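Local coordinates for protein glucokinase (Enterococcus faecalis, PDB 2QM1) that probably phosphorylates glucose at the expense of ATP, as a zinc- and magnesium-binding sugar kinase of the ROK family, at residues Val243-Gly255 against Phe278-Phe290. Sequence-based numbering, arbitrary orientation. Where two conformers were deposited one is given.
Sequences VDRVCFYLGLATG and FLRSRVEKYFQEF
Gly251 and Phe287 illustrate how a small residue lets two helices approach closely: their CA atoms are 4.1 Å apart. The axes come within 7.3 Å, crossing at -52°. With no side chain on Gly251, its CA rests directly against Tyr286 CB and the backbone N of Phe287. Gly255, one turn on, lets the Phe287 ring come against its CA, 3.4 Å from Phe287 CD1. Tyr286 is a knob among Asp244, Cys247, Phe248 and Gly251. Because chi1 (-72°) turns its ring away from its own carbonyl carbon, the ring is placed against the backbone of helix 237-261, with Phe248 CA over one face, 3.8 Å from the centroid. Tyr286 OH donates a hydrogen bond to Asp244 OD1, modelled at 2.4 Å, a doubtfully short length; OD1 lies at the ring edge, near its plane, the carboxylate itself turned well out of it. Phe248 points its edge at the Tyr286 face and presents its own face to the edge of Phe290, both pairs nearly perpendicular. This offset T-shaped chain ends where Leu252 CD1 sits over the centre of the Phe290 ring, 4.1 Å from its centroid. Thr171 and Pro174 of the second subunit pack on this end. One turn before Gly251, Cys247 enters the hole formed by Leu279, Arg282, Val283 and Tyr286, its SG 3.6 Å from Arg282 CB, and Val283 reciprocates among Leu250, Cys247, Gly251 and Thr254. Phe287 turns its ring edge to Thr254 O and also touches Ile301 of strand 300-303. Reciprocal knobs-into-holes packing, with Gly251 at the close approach, thus joins two helices of a ROK-family protein, of the actin-like ATPase clan, beside the subunit interface.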
ATOM      1  N   VAL B 243       6.703  25.291  -7.271  1.00 44.67           N
ATOM      2  CA  VAL B 243       5.425  24.598  -7.021  1.00 45.03           C
ATOM      3  C   VAL B 243       5.138  23.471  -8.035  1.00 44.72           C
ATOM      4  O   VAL B 243       4.838  22.376  -7.645  1.00 45.59           O
ATOM      5  CB  VAL B 243       4.236  25.610  -6.986  1.00 44.19           C
ATOM      6  CG1 VAL B 243       2.923  24.933  -7.147  1.00 46.10           C
ATOM      7  CG2 VAL B 243       4.240  26.430  -5.708  1.00 44.74           C
ATOM      8  N   ASP B 244       5.237  23.771  -9.319  1.00 45.05           N
ATOM      9  CA  ASP B 244       5.104  22.808 -10.425  1.00 45.39           C
ATOM     10  C   ASP B 244       5.994  21.572 -10.281  1.00 44.60           C
ATOM     11  O   ASP B 244       5.548  20.432 -10.419  1.00 43.64           O
ATOM     12  CB  ASP B 244       5.484  23.525 -11.706  1.00 45.74           C
ATOM     13  CG  ASP B 244       4.491  23.334 -12.793  1.00 50.46           C
ATOM     14  OD1 ASP B 244       4.063  22.178 -13.024  1.00 55.05           O
ATOM     15  OD2 ASP B 244       4.129  24.360 -13.433  1.00 57.00           O
ATOM     16  N   ARG B 245       7.264  21.808  -9.979  1.00 43.36           N
ATOM     17  CA  ARG B 245       8.170  20.715  -9.752  1.00 41.88           C
ATOM     18  C   ARG B 245       7.751  19.928  -8.509  1.00 40.27           C
ATOM     19  O   ARG B 245       7.766  18.698  -8.517  1.00 36.96           O
ATOM     20  CB  ARG B 245       9.601  21.242  -9.596  1.00 42.31           C
ATOM     21  CG  ARG B 245      10.634  20.142  -9.387  1.00 46.29           C
ATOM     22  CD  ARG B 245      10.602  19.102 -10.562  1.00 55.35           C
ATOM     23  NE  ARG B 245      11.759  19.325 -11.413  1.00 61.86           N
ATOM     24  CZ  ARG B 245      11.746  19.979 -12.550  1.00 62.64           C
ATOM     25  NH1 ARG B 245      12.881  20.158 -13.203  1.00 67.98           N
ATOM     26  NH2 ARG B 245      10.608  20.441 -13.035  1.00 66.90           N
ATOM     27  N   VAL B 246       7.385  20.654  -7.441  1.00 39.79           N
ATOM     28  CA  VAL B 246       7.070  20.015  -6.161  1.00 39.90           C
ATOM     29  C   VAL B 246       5.831  19.111  -6.295  1.00 40.11           C
ATOM     30  O   VAL B 246       5.804  17.981  -5.757  1.00 40.10           O
ATOM     31  CB  VAL B 246       6.922  21.044  -4.953  1.00 39.54           C
ATOM     32  CG1 VAL B 246       6.230  20.389  -3.800  1.00 41.01           C
ATOM     33  CG2 VAL B 246       8.309  21.576  -4.444  1.00 38.28           C
ATOM     34  N   CYS B 247       4.816  19.601  -7.002  1.00 39.61           N
ATOM     35  CA  CYS B 247       3.525  18.893  -7.083  1.00 39.89           C
ATOM     36  C   CYS B 247       3.570  17.740  -8.065  1.00 40.03           C
ATOM     37  O   CYS B 247       2.816  16.780  -7.900  1.00 40.13           O
ATOM     38  CB  CYS B 247       2.398  19.875  -7.415  1.00 39.10           C
ATOM     39  SG  CYS B 247       2.170  21.069  -6.003  1.00 41.49           S
ATOM     40  N   PHE B 248       4.469  17.842  -9.059  1.00 40.10           N
ATOM     41  CA  PHE B 248       4.868  16.697  -9.932  1.00 41.16           C
ATOM     42  C   PHE B 248       5.242  15.489  -9.051  1.00 40.84           C
ATOM     43  O   PHE B 248       4.676  14.395  -9.164  1.00 40.86           O
ATOM     44  CB  PHE B 248       6.011  17.112 -10.898  1.00 39.99           C
ATOM     45  CG  PHE B 248       6.594  15.970 -11.698  1.00 40.76           C
ATOM     46  CD1 PHE B 248       6.050  15.618 -12.930  1.00 40.73           C
ATOM     47  CD2 PHE B 248       7.667  15.218 -11.187  1.00 41.53           C
ATOM     48  CE1 PHE B 248       6.567  14.552 -13.646  1.00 42.34           C
ATOM     49  CE2 PHE B 248       8.176  14.159 -11.877  1.00 40.78           C
ATOM     50  CZ  PHE B 248       7.622  13.823 -13.133  1.00 44.04           C
ATOM     51  N   TYR B 249       6.167  15.712  -8.135  1.00 40.87           N
ATOM     52  CA  TYR B 249       6.691  14.617  -7.318  1.00 40.25           C
ATOM     53  C   TYR B 249       5.635  14.136  -6.332  1.00 40.04           C
ATOM     54  O   TYR B 249       5.518  12.951  -6.112  1.00 39.58           O
ATOM     55  CB  TYR B 249       7.927  15.071  -6.531  1.00 40.26           C
ATOM     56  CG  TYR B 249       9.185  15.269  -7.368  1.00 41.70           C
ATOM     57  CD1 TYR B 249       9.680  14.247  -8.173  1.00 40.47           C
ATOM     58  CD2 TYR B 249       9.886  16.475  -7.327  1.00 41.63           C
ATOM     59  CE1 TYR B 249      10.851  14.415  -8.937  1.00 42.45           C
ATOM     60  CE2 TYR B 249      11.075  16.655  -8.080  1.00 43.93           C
ATOM     61  CZ  TYR B 249      11.540  15.617  -8.869  1.00 43.73           C
ATOM     62  OH  TYR B 249      12.684  15.784  -9.614  1.00 45.88           O
ATOM     63  N   LEU B 250       4.897  15.062  -5.717  1.00 39.06           N
ATOM     64  CA  LEU B 250       3.783  14.648  -4.868  1.00 39.71           C
ATOM     65  C   LEU B 250       2.750  13.937  -5.689  1.00 38.68           C
ATOM     66  O   LEU B 250       2.173  12.998  -5.198  1.00 38.46           O
ATOM     67  CB  LEU B 250       3.127  15.808  -4.110  1.00 39.17           C
ATOM     68  CG  LEU B 250       3.960  16.447  -2.993  1.00 39.81           C
ATOM     69  CD1 LEU B 250       3.583  17.916  -2.920  1.00 37.77           C
ATOM     70  CD2 LEU B 250       3.671  15.736  -1.663  1.00 43.72           C
ATOM     71  N   GLY B 251       2.497  14.398  -6.925  1.00 38.27           N
ATOM     72  CA  GLY B 251       1.570  13.681  -7.802  1.00 37.81           C
ATOM     73  C   GLY B 251       2.019  12.259  -8.196  1.00 37.35           C
ATOM     74  O   GLY B 251       1.196  11.350  -8.285  1.00 38.39           O
ATOM     75  N   LEU B 252       3.305  12.064  -8.457  1.00 36.52           N
ATOM     76  CA  LEU B 252       3.821  10.746  -8.781  1.00 36.91           C
ATOM     77  C   LEU B 252       3.678   9.811  -7.601  1.00 37.31           C
ATOM     78  O   LEU B 252       3.254   8.685  -7.753  1.00 36.78           O
ATOM     79  CB  LEU B 252       5.293  10.814  -9.175  1.00 38.07           C
ATOM     80  CG  LEU B 252       6.063   9.548  -9.556  1.00 34.77           C
ATOM     81  CD1 LEU B 252       5.480   8.802 -10.732  1.00 40.96           C
ATOM     82  CD2 LEU B 252       7.493  10.055  -9.888  1.00 43.40           C
ATOM     83  N   ALA B 253       4.059  10.296  -6.432  1.00 37.86           N
ATOM     84  CA  ALA B 253       4.103   9.453  -5.261  1.00 39.43           C
ATOM     85  C   ALA B 253       2.681   9.159  -4.829  1.00 39.00           C
ATOM     86  O   ALA B 253       2.382   8.032  -4.592  1.00 40.40           O
ATOM     87  CB  ALA B 253       4.916  10.133  -4.150  1.00 40.14           C
ATOM     88  N   THR B 254       1.794  10.161  -4.781  1.00 39.25           N
ATOM     89  CA  THR B 254       0.407   9.918  -4.359  1.00 38.62           C
ATOM     90  C   THR B 254      -0.302   9.115  -5.442  1.00 37.83           C
ATOM     91  O   THR B 254      -1.143   8.317  -5.159  1.00 36.64           O
ATOM     92  CB  THR B 254      -0.389  11.192  -4.057  1.00 38.64           C
ATOM     93  OG1 THR B 254      -0.306  12.086  -5.175  1.00 37.82           O
ATOM     94  CG2 THR B 254       0.193  11.891  -2.816  1.00 37.68           C
ATOM     95  N   GLY B 255       0.069   9.337  -6.681  1.00 38.02           N
ATOM     96  CA  GLY B 255      -0.536   8.603  -7.782  1.00 38.50           C
ATOM     97  C   GLY B 255      -0.269   7.106  -7.657  1.00 38.77           C
ATOM     98  O   GLY B 255      -1.173   6.278  -7.881  1.00 38.25           O
ATOM     99  N   PHE B 278      -4.627  25.941  -3.717  1.00 46.65           N
ATOM    100  CA  PHE B 278      -3.663  26.124  -4.792  1.00 46.52           C
ATOM    101  C   PHE B 278      -2.690  24.940  -4.838  1.00 45.66           C
ATOM    102  O   PHE B 278      -2.344  24.454  -5.908  1.00 45.01           O
ATOM    103  CB  PHE B 278      -2.925  27.446  -4.584  1.00 47.75           C
ATOM    104  CG  PHE B 278      -2.008  27.811  -5.704  1.00 48.41           C
ATOM    105  CD1 PHE B 278      -0.669  27.407  -5.678  1.00 48.49           C
ATOM    106  CD2 PHE B 278      -2.472  28.567  -6.773  1.00 48.18           C
ATOM    107  CE1 PHE B 278       0.189  27.740  -6.708  1.00 49.09           C
ATOM    108  CE2 PHE B 278      -1.625  28.912  -7.821  1.00 50.37           C
ATOM    109  CZ  PHE B 278      -0.293  28.500  -7.794  1.00 48.90           C
ATOM    110  N   LEU B 279      -2.264  24.486  -3.656  1.00 44.67           N
ATOM    111  CA  LEU B 279      -1.514  23.239  -3.518  1.00 43.88           C
ATOM    112  C   LEU B 279      -2.331  21.978  -3.835  1.00 42.27           C
ATOM    113  O   LEU B 279      -1.854  21.139  -4.559  1.00 42.54           O
ATOM    114  CB  LEU B 279      -0.896  23.110  -2.122  1.00 44.13           C
ATOM    115  CG  LEU B 279      -0.427  21.695  -1.754  1.00 45.34           C
ATOM    116  CD1 LEU B 279       0.836  21.327  -2.519  1.00 48.61           C
ATOM    117  CD2 LEU B 279      -0.177  21.599  -0.259  1.00 47.42           C
ATOM    118  N   ARG B 280      -3.551  21.848  -3.308  1.00 41.76           N
ATOM    119  CA  ARG B 280      -4.374  20.642  -3.566  1.00 41.02           C
ATOM    120  C   ARG B 280      -4.587  20.442  -5.059  1.00 40.27           C
ATOM    121  O   ARG B 280      -4.420  19.355  -5.579  1.00 39.70           O
ATOM    122  CB  ARG B 280      -5.732  20.721  -2.864  1.00 42.12           C
ATOM    123  CG  ARG B 280      -6.450  19.370  -2.698  1.00 39.41           C
ATOM    124  CD  ARG B 280      -7.897  19.605  -2.621  1.00 42.18           C
ATOM    125  NE  ARG B 280      -8.309  20.324  -3.815  1.00 44.22           N
ATOM    126  CZ  ARG B 280      -8.615  19.736  -4.968  1.00 44.22           C
ATOM    127  NH1 ARG B 280      -8.630  18.388  -5.079  1.00 33.83           N
ATOM    128  NH2 ARG B 280      -8.937  20.518  -5.990  1.00 41.58           N
ATOM    129  N   SER B 281      -4.825  21.546  -5.748  0.50 38.81           N
ATOM    130  CA  SER B 281      -5.078  21.513  -7.154  0.50 37.36           C
ATOM    131  C   SER B 281      -3.908  20.939  -7.952  0.50 37.73           C
ATOM    132  O   SER B 281      -4.121  20.094  -8.842  0.50 36.89           O
ATOM    133  CB  SER B 281      -5.434  22.914  -7.648  0.50 36.63           C
ATOM    134  OG  SER B 281      -6.485  22.781  -8.574  0.50 34.67           O
ATOM    135  N   ARG B 282      -2.686  21.379  -7.626  0.60 37.37           N
ATOM    136  CA  ARG B 282      -1.531  21.042  -8.419  0.60 37.30           C
ATOM    137  C   ARG B 282      -1.146  19.615  -8.108  0.60 36.74           C
ATOM    138  O   ARG B 282      -0.694  18.878  -8.982  0.60 36.30           O
ATOM    139  CB  ARG B 282      -0.432  22.094  -8.221  0.60 37.42           C
ATOM    140  CG  ARG B 282      -0.682  23.303  -9.150  0.60 40.38           C
ATOM    141  CD  ARG B 282      -0.482  24.672  -8.547  0.60 43.97           C
ATOM    142  NE  ARG B 282      -1.695  25.493  -8.734  0.60 48.60           N
ATOM    143  CZ  ARG B 282      -1.956  26.248  -9.798  0.60 50.41           C
ATOM    144  NH1 ARG B 282      -3.092  26.944  -9.877  0.60 50.71           N
ATOM    145  NH2 ARG B 282      -1.087  26.313 -10.795  0.60 55.45           N
ATOM    146  N   VAL B 283      -1.394  19.197  -6.873  1.00 36.62           N
ATOM    147  CA  VAL B 283      -1.165  17.807  -6.546  1.00 35.51           C
ATOM    148  C   VAL B 283      -2.131  16.941  -7.357  1.00 36.52           C
ATOM    149  O   VAL B 283      -1.696  15.978  -8.063  1.00 37.14           O
ATOM    150  CB  VAL B 283      -1.153  17.505  -5.044  1.00 34.00           C
ATOM    151  CG1 VAL B 283      -0.927  15.998  -4.867  1.00 33.90           C
ATOM    152  CG2 VAL B 283      -0.004  18.278  -4.412  1.00 33.34           C
ATOM    153  N   GLU B 284      -3.422  17.293  -7.270  1.00 35.99           N
ATOM    154  CA  GLU B 284      -4.492  16.552  -7.960  1.00 36.65           C
ATOM    155  C   GLU B 284      -4.205  16.466  -9.470  1.00 36.73           C
ATOM    156  O   GLU B 284      -4.358  15.402 -10.089  1.00 36.67           O
ATOM    157  CB  GLU B 284      -5.859  17.214  -7.715  1.00 37.17           C
ATOM    158  CG  GLU B 284      -6.987  16.507  -8.427  1.00 38.87           C
ATOM    159  CD  GLU B 284      -8.247  17.318  -8.471  1.00 42.31           C
ATOM    160  OE1 GLU B 284      -8.421  18.081  -9.473  1.00 41.70           O
ATOM    161  OE2 GLU B 284      -9.068  17.153  -7.528  1.00 40.54           O
ATOM    162  N   LYS B 285      -3.741  17.562 -10.037  1.00 36.22           N
ATOM    163  CA  LYS B 285      -3.425  17.604 -11.469  1.00 37.19           C
ATOM    164  C   LYS B 285      -2.367  16.552 -11.928  1.00 37.12           C
ATOM    165  O   LYS B 285      -2.532  15.884 -12.944  1.00 37.82           O
ATOM    166  CB  LYS B 285      -2.990  19.002 -11.864  1.00 37.61           C
ATOM    167  CG  LYS B 285      -2.411  19.006 -13.282  1.00 39.92           C
ATOM    168  CD  LYS B 285      -1.583  20.218 -13.690  1.00 46.91           C
ATOM    169  CE  LYS B 285      -1.308  20.045 -15.184  1.00 50.07           C
ATOM    170  NZ  LYS B 285      -0.706  21.204 -15.918  1.00 62.41           N
ATOM    171  N   TYR B 286      -1.289  16.411 -11.174  1.00 37.22           N
ATOM    172  CA  TYR B 286      -0.302  15.397 -11.479  1.00 38.61           C
ATOM    173  C   TYR B 286      -0.710  13.977 -11.058  1.00 37.18           C
ATOM    174  O   TYR B 286      -0.397  13.028 -11.739  1.00 36.54           O
ATOM    175  CB  TYR B 286       1.071  15.795 -10.920  1.00 40.00           C
ATOM    176  CG  TYR B 286       1.722  16.947 -11.686  1.00 40.99           C
ATOM    177  CD1 TYR B 286       2.231  16.736 -12.949  1.00 46.10           C
ATOM    178  CD2 TYR B 286       1.825  18.226 -11.135  1.00 41.47           C
ATOM    179  CE1 TYR B 286       2.837  17.752 -13.677  1.00 46.56           C
ATOM    180  CE2 TYR B 286       2.437  19.275 -11.857  1.00 44.23           C
ATOM    181  CZ  TYR B 286       2.944  19.006 -13.133  1.00 46.60           C
ATOM    182  OH  TYR B 286       3.545  19.980 -13.919  1.00 47.54           O
ATOM    183  N   PHE B 287      -1.359  13.848  -9.908  1.00 37.49           N
ATOM    184  CA  PHE B 287      -2.036  12.602  -9.533  1.00 37.17           C
ATOM    185  C   PHE B 287      -2.879  12.040 -10.705  1.00 37.63           C
ATOM    186  O   PHE B 287      -2.842  10.866 -10.976  1.00 36.98           O
ATOM    187  CB  PHE B 287      -2.976  12.852  -8.350  1.00 36.71           C
ATOM    188  CG  PHE B 287      -3.733  11.626  -7.926  1.00 38.42           C
ATOM    189  CD1 PHE B 287      -3.137  10.690  -7.062  1.00 37.70           C
ATOM    190  CD2 PHE B 287      -5.033  11.412  -8.361  1.00 39.41           C
ATOM    191  CE1 PHE B 287      -3.837   9.547  -6.630  1.00 38.63           C
ATOM    192  CE2 PHE B 287      -5.743  10.242  -7.949  1.00 38.52           C
ATOM    193  CZ  PHE B 287      -5.133   9.323  -7.098  1.00 36.70           C
ATOM    194  N   GLN B 288      -3.689  12.902 -11.324  1.00 38.83           N
ATOM    195  CA  GLN B 288      -4.481  12.550 -12.495  1.00 39.60           C
ATOM    196  C   GLN B 288      -3.613  12.017 -13.672  1.00 41.26           C
ATOM    197  O   GLN B 288      -4.009  11.014 -14.317  1.00 42.30           O
ATOM    198  CB  GLN B 288      -5.365  13.731 -12.922  1.00 39.30           C
ATOM    199  CG  GLN B 288      -6.543  14.070 -11.975  1.00 39.47           C
ATOM    200  CD  GLN B 288      -7.605  12.952 -11.915  1.00 39.64           C
ATOM    201  OE1 GLN B 288      -8.020  12.524 -10.838  1.00 42.45           O
ATOM    202  NE2 GLN B 288      -7.974  12.433 -13.069  1.00 33.45           N
ATOM    203  N   GLU B 289      -2.476  12.673 -13.980  0.50 40.37           N
ATOM    204  CA  GLU B 289      -1.551  12.173 -15.038  0.50 39.94           C
ATOM    205  C   GLU B 289      -1.108  10.749 -14.720  0.50 39.88           C
ATOM    206  O   GLU B 289      -1.071   9.880 -15.586  0.50 40.76           O
ATOM    207  CB  GLU B 289      -0.274  13.042 -15.239  0.50 39.10           C
ATOM    208  CG  GLU B 289       0.584  12.575 -16.455  0.50 38.97           C
ATOM    209  CD  GLU B 289       2.082  12.945 -16.427  0.50 38.29           C
ATOM    210  OE1 GLU B 289       2.582  13.603 -17.345  0.50 40.50           O
ATOM    211  OE2 GLU B 289       2.800  12.551 -15.527  0.50 38.56           O
ATOM    212  N   PHE B 290      -0.756  10.521 -13.470  1.00 40.59           N
ATOM    213  CA  PHE B 290      -0.040   9.307 -13.114  1.00 40.19           C
ATOM    214  C   PHE B 290      -0.916   8.106 -12.706  1.00 39.58           C
ATOM    215  O   PHE B 290      -0.406   7.062 -12.307  1.00 41.04           O
ATOM    216  CB  PHE B 290       1.029   9.641 -12.052  1.00 39.53           C
ATOM    217  CG  PHE B 290       2.143  10.496 -12.572  1.00 38.70           C
ATOM    218  CD1 PHE B 290       2.803  10.168 -13.755  1.00 42.70           C
ATOM    219  CD2 PHE B 290       2.533  11.623 -11.897  1.00 35.39           C
ATOM    220  CE1 PHE B 290       3.824  10.985 -14.258  1.00 42.69           C
ATOM    221  CE2 PHE B 290       3.574  12.454 -12.396  1.00 41.80           C
ATOM    222  CZ  PHE B 290       4.211  12.127 -13.560  1.00 39.99           C
TER